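Local coordinates for protein GDP-perosamine synthase (Caulobacter crescentus, PDB 3BN1) that transfers an amino group from L-glutamate to GDP-4-keto-6-deoxy-D-mannose with pyridoxal 5'-phosphate, making GDP-perosamine for the lipopolysaccharide O-antigen, at residues L70-I75 and D203-K208; T63-L68 and G196-N201; G261-K266 and W288-R293; D108-N113 and K276-L281. One frame throughout, in Å; residues are numbered along the deposited sequence.

The four contacts form two pairs. Contacts 1 and 2, with centres 10 Å apart, share helix 62-72 and pack it against strand 196-200 and the helix that follows that strand, 203-213, all in the part built on the seven-stranded mixed sheet. Contacts 3 and 4, with centres 12 Å apart, meet around strand 290-294 of the small antiparallel sheet, where R293 reaches P109. Between the pairs the centres lie 26 to 38 Å apart. Along the chain contacts 1 and 2 close before contact 3 opens, whereas contact 4 crosses all three. Through it the later loop, 276-281, comes back to the loop after strand 101-105 of the large sheet.

Contact 1 of 4, residues L70-I75 and D203-K208; sequences LVAMGI and DDLAAK
The peptide group joining A72 to M73 is the flat surface here, and L205 of helix 203-213 comes down on one of its faces. CD1 of L205 stands obliquely above the plane, displaced toward the rim, 3.5 Å from A72 O and 3.7 Å from M73 N. The aliphatic end of K208 approaches the carbonyl from the same side of the plane, its CE 3.6 Å from A72 O. K208 NZ stays 3.9 Å from A72 O, a distant and at most weak electrostatic contact.

Two apolar contacts flank the peptide. The methyl CB of A72 faces helix 203-213 and meets L205 CD1 at 4.0 Å, while M73 CG touches the same methyl of L205, CD1, at 3.7 Å from the other flank. L205 can serve both because its CG lies opposite the backbone N (chi1 -165°), which swings the branched end toward helix 62-72. M73, whose CB leaves its own backbone on the far side, contributes only the start of its chain. Both M73 and L205 also rest on C179 of strand 179-183, and A72 on M209.

Helix 62-72 ends here in a Schellman motif. G74 has positive phi (82°), its N bonds back to V71 O, and I75 N bonds to L70 O. The contact thus joins this helix terminus to the first turns of helix 203-213, two helices packed on the central sheet in the manner of fold-type I, aspartate aminotransferase-like enzymes.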
# COMPACT_ATOMS: atom_id res chain seq x y z
N LEU A 70 -14.52 0.11 1.78
CA LEU A 70 -15.65 0.30 0.85
C LEU A 70 -15.86 -1.00 0.06
O LEU A 70 -16.98 -1.46 -0.17
CB LEU A 70 -15.30 1.36 -0.17
CG LEU A 70 -15.29 2.74 0.48
CD1 LEU A 70 -14.66 3.82 -0.42
CD2 LEU A 70 -16.68 3.18 1.04
N VAL A 71 -14.75 -1.55 -0.41
CA VAL A 71 -14.89 -2.77 -1.21
C VAL A 71 -15.55 -3.85 -0.34
O VAL A 71 -16.53 -4.49 -0.76
CB VAL A 71 -13.56 -3.22 -1.79
CG1 VAL A 71 -13.74 -4.60 -2.46
CG2 VAL A 71 -13.03 -2.18 -2.87
N ALA A 72 -15.07 -4.01 0.90
CA ALA A 72 -15.65 -4.97 1.87
C ALA A 72 -17.13 -4.75 2.11
O ALA A 72 -17.90 -5.70 2.13
CB ALA A 72 -14.94 -4.88 3.21
N MET A 73 -17.56 -3.50 2.20
CA MET A 73 -18.99 -3.22 2.35
C MET A 73 -19.71 -3.41 1.02
O MET A 73 -20.91 -3.18 0.90
CB MET A 73 -19.21 -1.80 2.78
CG MET A 73 -18.46 -1.49 4.04
SD MET A 73 -19.14 0.03 4.70
CE MET A 73 -18.33 1.15 3.72
N GLY A 74 -18.99 -3.81 -0.01
CA GLY A 74 -19.67 -4.05 -1.28
C GLY A 74 -19.93 -2.82 -2.15
O GLY A 74 -20.73 -2.96 -3.06
N ILE A 75 -19.24 -1.69 -1.96
CA ILE A 75 -19.46 -0.50 -2.85
C ILE A 75 -18.80 -0.74 -4.21
O ILE A 75 -17.70 -1.25 -4.30
CB ILE A 75 -18.88 0.79 -2.26
CG1 ILE A 75 -19.31 0.94 -0.80
CG2 ILE A 75 -18.92 2.06 -3.24
CD1 ILE A 75 -20.78 1.23 -0.59
N ASP A 203 -18.55 -8.88 12.53
CA ASP A 203 -17.57 -9.95 12.31
C ASP A 203 -17.41 -10.29 10.85
O ASP A 203 -16.37 -10.71 10.38
CB ASP A 203 -18.03 -11.26 12.94
CG ASP A 203 -18.05 -11.25 14.47
OD1 ASP A 203 -17.65 -10.28 15.14
OD2 ASP A 203 -18.48 -12.27 15.02
N ASP A 204 -18.48 -10.22 10.10
CA ASP A 204 -18.30 -10.68 8.76
C ASP A 204 -17.60 -9.63 7.92
O ASP A 204 -16.87 -9.96 6.98
CB ASP A 204 -19.67 -11.07 8.20
CG ASP A 204 -20.20 -12.41 8.77
OD1 ASP A 204 -19.70 -12.92 9.80
OD2 ASP A 204 -21.15 -12.98 8.18
N LEU A 205 -17.86 -8.37 8.22
CA LEU A 205 -17.23 -7.33 7.46
C LEU A 205 -15.75 -7.40 7.80
O LEU A 205 -14.93 -7.23 6.92
CB LEU A 205 -17.79 -5.97 7.84
CG LEU A 205 -17.48 -4.83 6.87
CD1 LEU A 205 -18.24 -4.88 5.51
CD2 LEU A 205 -17.84 -3.57 7.62
N ALA A 206 -15.41 -7.65 9.06
CA ALA A 206 -14.01 -7.68 9.38
C ALA A 206 -13.34 -8.82 8.62
O ALA A 206 -12.21 -8.68 8.15
CB ALA A 206 -13.79 -7.83 10.90
N ALA A 207 -13.99 -9.99 8.55
CA ALA A 207 -13.36 -11.16 7.89
C ALA A 207 -13.11 -10.85 6.41
O ALA A 207 -12.05 -11.13 5.85
CB ALA A 207 -14.28 -12.35 8.00
N LYS A 208 -14.12 -10.26 5.79
CA LYS A 208 -14.02 -9.96 4.37
C LYS A 208 -12.86 -8.97 4.15
O LYS A 208 -12.16 -9.02 3.15
CB LYS A 208 -15.32 -9.27 3.94
CG LYS A 208 -16.11 -9.93 2.84
CD LYS A 208 -17.63 -9.78 3.10
CE LYS A 208 -18.00 -8.66 4.10
NZ LYS A 208 -19.46 -8.49 4.45

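Contact 2 of 4, residues T63-L68 and G196-N201; sequences TTALHL and GMITTN
I198 and L68 make the tightest apolar touch between helix 62-72 and strand 196-200, with I198 CD1 3.5 Å from L68 CD2. The two side chains meet at about a right angle, and the same terminal methyl also lies near L68 CG. I198 CD1 reaches back over the helix turn to A65 O at 3.7 Å, and I198 CG1 faces A65 CB at 4.3 Å. With chi1 at 179° the leucine branch trails away from its own amide N and reaches the strand. I198 holds CG1 beside its own N (chi1 -51°) and extends CD1 toward helix 62-72, between A65 O and L68.

A65 is small, and it sits where the strand is nearest. A65 CA is 5.9 Å from G196 CA, and the glycine has no side chain to hold the helix off. A65 CB lies 4.2 Å from M197 O. The segment axes approach to 7.2 Å and run roughly parallel, 32° apart.

At the start of the helix, T63 OG1 bonds the cofactor phosphate on the modified lysine K188 and also Q215 of the second subunit. Within the sheet, strand 196-200 lies antiparallel between 55-59 and 179-183. A65 also touches T181 of the adjoining strand 179-183. The contact is the seam between helix 62-72 and the sheet, and helix 203-213 closes one side of it, L68 packing on L212 and R213 and I198 on M209.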
# COMPACT_ATOMS: atom_id res chain seq x y z
N THR A 63 -5.39 5.58 3.02
CA THR A 63 -6.13 5.64 1.75
C THR A 63 -6.54 4.25 1.32
O THR A 63 -7.62 4.01 0.78
CB THR A 63 -5.17 6.25 0.70
OG1 THR A 63 -4.96 7.60 1.10
CG2 THR A 63 -5.83 6.28 -0.68
N THR A 64 -5.63 3.32 1.54
CA THR A 64 -5.97 1.95 1.14
C THR A 64 -7.00 1.35 2.11
O THR A 64 -7.82 0.52 1.73
CB THR A 64 -4.69 1.10 1.08
OG1 THR A 64 -4.03 1.15 2.34
CG2 THR A 64 -3.72 1.67 -0.01
N ALA A 65 -6.96 1.84 3.36
CA ALA A 65 -7.88 1.52 4.42
C ALA A 65 -9.26 1.88 3.87
O ALA A 65 -10.20 1.07 3.87
CB ALA A 65 -7.57 2.40 5.65
N LEU A 66 -9.41 3.13 3.44
CA LEU A 66 -10.70 3.50 2.91
C LEU A 66 -11.14 2.60 1.76
O LEU A 66 -12.26 2.11 1.73
CB LEU A 66 -10.60 4.94 2.41
CG LEU A 66 -10.72 5.95 3.56
CD1 LEU A 66 -10.33 7.41 3.08
CD2 LEU A 66 -12.13 5.92 4.15
N HIS A 67 -10.27 2.45 0.77
CA HIS A 67 -10.59 1.59 -0.38
C HIS A 67 -11.00 0.21 0.12
O HIS A 67 -12.05 -0.31 -0.27
CB HIS A 67 -9.38 1.48 -1.40
CG HIS A 67 -9.69 0.66 -2.64
ND1 HIS A 67 -8.71 0.03 -3.39
CD2 HIS A 67 -10.86 0.42 -3.28
CE1 HIS A 67 -9.29 -0.60 -4.42
NE2 HIS A 67 -10.59 -0.38 -4.37
N LEU A 68 -10.17 -0.38 0.97
CA LEU A 68 -10.47 -1.69 1.46
C LEU A 68 -11.86 -1.75 2.12
O LEU A 68 -12.67 -2.64 1.86
CB LEU A 68 -9.39 -2.12 2.46
CG LEU A 68 -9.59 -3.50 3.10
CD1 LEU A 68 -9.57 -4.59 1.99
CD2 LEU A 68 -8.43 -3.71 4.05
N GLY A 196 -2.33 2.57 8.34
CA GLY A 196 -3.76 2.89 8.40
C GLY A 196 -4.47 1.79 9.24
O GLY A 196 -3.91 0.73 9.58
N MET A 197 -5.72 1.99 9.55
CA MET A 197 -6.41 0.94 10.26
C MET A 197 -7.90 1.06 9.94
O MET A 197 -8.42 2.16 9.72
CB MET A 197 -6.20 1.20 11.75
CG MET A 197 -6.91 0.17 12.68
SD MET A 197 -5.74 -1.23 12.88
CE MET A 197 -4.41 -0.65 13.85
N ILE A 198 -8.58 -0.08 9.93
CA ILE A 198 -10.06 -0.07 9.84
C ILE A 198 -10.62 -0.62 11.15
O ILE A 198 -10.13 -1.65 11.64
CB ILE A 198 -10.63 -0.99 8.70
CG1 ILE A 198 -9.92 -0.69 7.38
CG2 ILE A 198 -12.19 -0.89 8.59
CD1 ILE A 198 -10.21 -1.73 6.33
N THR A 199 -11.69 0.01 11.67
CA THR A 199 -12.35 -0.48 12.87
C THR A 199 -13.80 -0.82 12.56
O THR A 199 -14.42 -0.24 11.66
CB THR A 199 -12.26 0.51 14.04
OG1 THR A 199 -12.83 1.74 13.64
CG2 THR A 199 -10.83 0.72 14.51
N THR A 200 -14.27 -1.89 13.19
CA THR A 200 -15.60 -2.36 13.01
C THR A 200 -16.07 -3.32 14.07
O THR A 200 -15.27 -3.96 14.74
CB THR A 200 -15.84 -2.98 11.62
OG1 THR A 200 -17.25 -3.13 11.42
CG2 THR A 200 -15.18 -4.39 11.50
N ASN A 201 -17.38 -3.38 14.27
CA ASN A 201 -17.88 -4.35 15.23
C ASN A 201 -18.41 -5.59 14.53
O ASN A 201 -18.48 -6.63 15.15
CB ASN A 201 -18.92 -3.76 16.18
CG ASN A 201 -18.28 -2.92 17.31
OD1 ASN A 201 -17.40 -3.38 18.04
ND2 ASN A 201 -18.68 -1.66 17.40

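Contact 3 of 4, residues G261-K266 and W288-R293; sequences GWYEQK and WMYTVR
Y263 and Y290 form an offset stack, one tyrosine from helix 249-266 and the other from segment 288-293. Their ring centroids are 4.4 Å apart with the planes 20° from parallel, and the side chains slide past each other in opposite directions. Y290 CD1 lies over one face of the Y263 ring, toward its rim. The stack is extended by a CH-pi contact: Y263 CB sits over the face of the Y290 ring, 3.7 Å from its centroid, and comes within 3.5 Å of Y290 CE2. A chi1 of -171° turns the Y290 ring away from its own amide N and out to the helix.

The polar contact is a single hydrogen bond at the edge of the Y290 ring. Y290 OH donates to E264 OE2 at 2.8 Å and reaches it from above the carboxylate plane, 45° out of it. The glutamate chain bends at chi2 to bring its end across to the tyrosine. E264 OE2 has a long, weak ion pair with K276 as a second partner.

Y263 OH turns elsewhere, to P351 O, and both rings also touch L350 of strand 347-350. Nearby, W288 contacts the bound 2-oxoglutarate, whereas the Y290 side chain is about 14 Å from it.

The buried part of this helix-to-sheet joint rests on the offset stack and the CH-pi contact, probably held mainly by dispersion, while the hydroxyl of Y290 is satisfied at its margin by a carboxylate that is probably ionised, given its exposed position and nearby lysine.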
# COMPACT_ATOMS: atom_id res chain seq x y z
N GLY A 261 -4.45 24.89 24.36
CA GLY A 261 -4.81 25.83 25.42
C GLY A 261 -4.06 27.15 25.33
O GLY A 261 -4.60 28.23 25.64
N TRP A 262 -2.83 27.06 24.86
CA TRP A 262 -1.99 28.24 24.71
C TRP A 262 -2.59 29.14 23.64
O TRP A 262 -2.69 30.35 23.81
CB TRP A 262 -0.58 27.79 24.36
CG TRP A 262 0.10 27.30 25.55
CD1 TRP A 262 -0.11 27.71 26.85
CD2 TRP A 262 1.16 26.32 25.59
NE1 TRP A 262 0.71 26.99 27.70
CE2 TRP A 262 1.50 26.13 26.96
CE3 TRP A 262 1.85 25.57 24.61
CZ2 TRP A 262 2.55 25.27 27.37
CZ3 TRP A 262 2.88 24.70 25.03
CH2 TRP A 262 3.20 24.55 26.41
N TYR A 263 -3.05 28.50 22.56
CA TYR A 263 -3.73 29.20 21.47
C TYR A 263 -4.97 29.93 21.96
O TYR A 263 -5.17 31.10 21.59
CB TYR A 263 -4.09 28.25 20.31
CG TYR A 263 -3.02 28.00 19.25
CD1 TYR A 263 -2.39 29.04 18.58
CD2 TYR A 263 -2.65 26.72 18.90
CE1 TYR A 263 -1.40 28.80 17.62
CE2 TYR A 263 -1.66 26.45 17.96
CZ TYR A 263 -1.04 27.48 17.29
OH TYR A 263 -0.08 27.23 16.30
N GLU A 264 -5.77 29.27 22.79
CA GLU A 264 -7.05 29.80 23.27
C GLU A 264 -6.84 31.03 24.10
O GLU A 264 -7.59 31.99 24.02
CB GLU A 264 -7.84 28.73 24.04
CG GLU A 264 -8.70 27.86 23.11
CD GLU A 264 -9.67 28.69 22.26
OE1 GLU A 264 -10.38 29.52 22.87
OE2 GLU A 264 -9.71 28.51 21.01
N GLN A 265 -5.76 30.97 24.88
CA GLN A 265 -5.40 32.05 25.76
C GLN A 265 -4.75 33.22 25.01
O GLN A 265 -5.04 34.40 25.21
CB GLN A 265 -4.42 31.54 26.82
CG GLN A 265 -3.96 32.60 27.85
CD GLN A 265 -2.55 32.37 28.42
OE1 GLN A 265 -2.16 31.23 28.70
NE2 GLN A 265 -1.80 33.45 28.60
N LYS A 266 -3.84 32.89 24.12
CA LYS A 266 -3.11 33.96 23.49
C LYS A 266 -3.72 34.63 22.28
O LYS A 266 -3.32 35.76 21.91
CB LYS A 266 -1.66 33.50 23.29
CG LYS A 266 -1.11 32.72 24.46
CD LYS A 266 0.15 31.90 24.13
CE LYS A 266 0.68 31.18 25.37
NZ LYS A 266 1.78 31.99 25.89
N TRP A 288 -6.11 17.69 15.67
CA TRP A 288 -5.04 17.29 14.78
C TRP A 288 -4.35 18.59 14.29
O TRP A 288 -3.11 18.70 14.18
CB TRP A 288 -5.61 16.51 13.59
CG TRP A 288 -4.47 16.23 12.59
CD1 TRP A 288 -3.21 15.73 12.88
CD2 TRP A 288 -4.51 16.42 11.18
NE1 TRP A 288 -2.46 15.66 11.70
CE2 TRP A 288 -3.26 16.05 10.65
CE3 TRP A 288 -5.46 17.00 10.32
CZ2 TRP A 288 -2.94 16.20 9.29
CZ3 TRP A 288 -5.16 17.05 8.94
CH2 TRP A 288 -3.94 16.62 8.45
N MET A 289 -5.16 19.63 14.06
CA MET A 289 -4.66 20.93 13.65
C MET A 289 -5.60 21.96 14.23
O MET A 289 -6.83 21.74 14.19
CB MET A 289 -4.85 21.02 12.15
CG MET A 289 -4.04 19.94 11.47
SD MET A 289 -2.74 20.62 10.51
CE MET A 289 -3.58 20.29 8.94
N TYR A 290 -5.00 23.06 14.71
CA TYR A 290 -5.72 24.24 15.21
C TYR A 290 -6.03 25.16 14.01
O TYR A 290 -5.10 25.68 13.37
CB TYR A 290 -4.90 24.93 16.31
CG TYR A 290 -5.64 26.01 17.00
CD1 TYR A 290 -5.71 27.32 16.43
CD2 TYR A 290 -6.29 25.75 18.22
CE1 TYR A 290 -6.39 28.36 17.10
CE2 TYR A 290 -6.96 26.79 18.91
CZ TYR A 290 -7.04 28.06 18.33
OH TYR A 290 -7.73 29.02 19.05
N THR A 291 -7.32 25.22 13.63
CA THR A 291 -7.75 25.86 12.39
C THR A 291 -8.56 27.14 12.60
O THR A 291 -9.61 27.12 13.22
CB THR A 291 -8.52 24.81 11.46
OG1 THR A 291 -7.72 23.63 11.21
CG2 THR A 291 -8.96 25.38 10.09
N VAL A 292 -8.06 28.28 12.09
CA VAL A 292 -8.81 29.53 12.19
C VAL A 292 -9.31 29.88 10.79
O VAL A 292 -8.84 29.31 9.79
CB VAL A 292 -7.94 30.76 12.61
CG1 VAL A 292 -7.43 30.72 14.04
CG2 VAL A 292 -6.80 31.04 11.67
N ARG A 293 -10.25 30.83 10.72
CA ARG A 293 -10.72 31.37 9.44
C ARG A 293 -10.38 32.83 9.62
O ARG A 293 -10.61 33.46 10.67
CB ARG A 293 -12.21 31.14 9.11
CG ARG A 293 -12.54 29.65 9.17
CD ARG A 293 -14.02 29.36 8.91
NE ARG A 293 -14.43 29.96 7.66
CZ ARG A 293 -15.67 29.99 7.17
NH1 ARG A 293 -16.66 29.41 7.83
NH2 ARG A 293 -15.92 30.63 6.02

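Contact 4 of 4, residues D108-N113 and K276-L281; sequences DPRTFN and KPHVAL
R110 and H278 bring two irregular loops together, their CA atoms 5.6 Å apart, and two waters bridge the backbones. One water lies 2.9 Å from R110 O and donates to it and to H278 O. The other accepts from H278 N and also lies near R110 O, so the carbonyl of R110 faces both bridging waters.

The side chains add a stack. The guanidinium of R110 lies flat on the imidazole of H278, centres 3.7 Å apart and planes 16° from parallel. R110 NH1 is over the ring face, 3.3 Å from H278 CE1, while H278 NE2 lies above one face of the guanidinium, off toward its rim. A bend at chi3 of R110 (-37°) lays the group down on the ring. T111 CG2 touches the ring's edge, 4.1 Å from H278 CD2, with the threonine and histidine side by side.

The loop 108-113 is shaped by an Asx motif containing an Asx turn: D108 OD2 takes R110 N from above the carboxylate plane, at 2.6 Å, and T111 N on the anti side, tilted 23° out of that plane, at 2.8 Å. An ST turn follows, in which T111 OG1 accepts from N113 N. These bonds fix the backbone that presents R110 and T111 to H278. The charge of the histidine is not seen, but the stacked arginine would probably disfavour a protonated imidazole.

Q138 grips the other loop through H278 O and A280 N, and its own carbonyl accepts from N113 ND2.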
# COMPACT_ATOMS: atom_id res chain seq x y z
N ASP A 108 -20.53 22.33 7.78
CA ASP A 108 -20.90 23.35 8.75
C ASP A 108 -19.83 24.41 8.68
O ASP A 108 -18.62 24.11 8.59
CB ASP A 108 -20.90 22.71 10.14
CG ASP A 108 -21.33 23.69 11.26
OD1 ASP A 108 -22.52 23.74 11.63
OD2 ASP A 108 -20.46 24.38 11.84
N PRO A 109 -20.27 25.66 8.76
CA PRO A 109 -19.33 26.78 8.69
C PRO A 109 -18.41 26.93 9.91
O PRO A 109 -17.40 27.64 9.85
CB PRO A 109 -20.25 27.99 8.59
CG PRO A 109 -21.52 27.49 9.29
CD PRO A 109 -21.67 26.11 8.75
N ARG A 110 -18.81 26.25 10.99
CA ARG A 110 -18.12 26.36 12.26
C ARG A 110 -17.23 25.22 12.61
O ARG A 110 -16.08 25.40 12.99
CB ARG A 110 -19.16 26.58 13.36
CG ARG A 110 -19.49 28.06 13.48
CD ARG A 110 -20.32 28.44 14.74
NE ARG A 110 -21.28 27.37 15.01
CZ ARG A 110 -21.93 27.12 16.15
NH1 ARG A 110 -21.81 27.91 17.22
NH2 ARG A 110 -22.73 26.05 16.16
N THR A 111 -17.73 24.02 12.39
CA THR A 111 -16.93 22.87 12.70
C THR A 111 -16.19 22.31 11.50
O THR A 111 -15.50 21.30 11.67
CB THR A 111 -17.84 21.67 13.17
OG1 THR A 111 -18.68 21.24 12.09
CG2 THR A 111 -18.75 22.03 14.30
N PHE A 112 -16.50 22.82 10.30
CA PHE A 112 -15.92 22.30 9.07
C PHE A 112 -16.41 20.90 8.71
O PHE A 112 -15.87 20.30 7.74
CB PHE A 112 -14.38 22.28 9.01
CG PHE A 112 -13.74 23.56 9.43
CD1 PHE A 112 -13.66 24.65 8.54
CD2 PHE A 112 -13.24 23.72 10.73
CE1 PHE A 112 -13.07 25.87 8.92
CE2 PHE A 112 -12.67 24.96 11.14
CZ PHE A 112 -12.59 26.02 10.23
N ASN A 113 -17.43 20.39 9.43
CA ASN A 113 -17.89 19.02 9.18
C ASN A 113 -19.18 18.88 8.40
O ASN A 113 -19.96 19.83 8.28
CB ASN A 113 -17.93 18.16 10.46
CG ASN A 113 -16.54 17.80 10.92
OD1 ASN A 113 -15.62 17.68 10.10
ND2 ASN A 113 -16.34 17.72 12.22
N LYS A 276 -11.50 31.89 15.84
CA LYS A 276 -10.96 30.64 16.42
C LYS A 276 -11.83 29.41 16.12
O LYS A 276 -13.05 29.56 16.00
CB LYS A 276 -10.85 30.78 17.95
CG LYS A 276 -12.24 30.86 18.57
CD LYS A 276 -12.13 31.06 20.10
CE LYS A 276 -11.33 32.32 20.44
NZ LYS A 276 -9.86 32.32 20.13
N PRO A 277 -11.23 28.22 16.06
CA PRO A 277 -12.01 27.04 15.76
C PRO A 277 -13.16 26.81 16.75
O PRO A 277 -12.94 26.74 17.95
CB PRO A 277 -11.00 25.90 15.87
CG PRO A 277 -9.94 26.35 16.83
CD PRO A 277 -9.85 27.86 16.46
N HIS A 278 -14.38 26.65 16.27
CA HIS A 278 -15.48 26.40 17.20
C HIS A 278 -15.36 24.95 17.66
O HIS A 278 -15.03 24.01 16.89
CB HIS A 278 -16.81 26.60 16.47
CG HIS A 278 -18.01 26.16 17.24
ND1 HIS A 278 -18.42 26.80 18.39
CD2 HIS A 278 -18.88 25.14 17.03
CE1 HIS A 278 -19.48 26.19 18.87
NE2 HIS A 278 -19.78 25.18 18.07
N VAL A 279 -15.63 24.76 18.94
CA VAL A 279 -15.58 23.40 19.46
C VAL A 279 -16.95 22.90 19.93
O VAL A 279 -17.46 23.40 20.95
CB VAL A 279 -14.63 23.36 20.64
CG1 VAL A 279 -14.56 21.96 21.23
CG2 VAL A 279 -13.31 23.78 20.09
N ALA A 280 -17.50 21.90 19.26
CA ALA A 280 -18.79 21.32 19.69
C ALA A 280 -18.70 20.69 21.09
O ALA A 280 -17.71 20.03 21.42
CB ALA A 280 -19.25 20.23 18.69
N LEU A 281 -19.77 20.75 21.86
CA LEU A 281 -19.70 20.15 23.19
C LEU A 281 -20.09 18.67 23.17
O LEU A 281 -20.44 18.12 24.20
CB LEU A 281 -20.59 20.92 24.17
CG LEU A 281 -20.27 22.40 24.35
CD1 LEU A 281 -21.26 23.10 25.29
CD2 LEU A 281 -18.84 22.48 24.88
O HOH W 1 -13.99 23.98 14.44
O HOH W 2 -14.55 27.68 13.49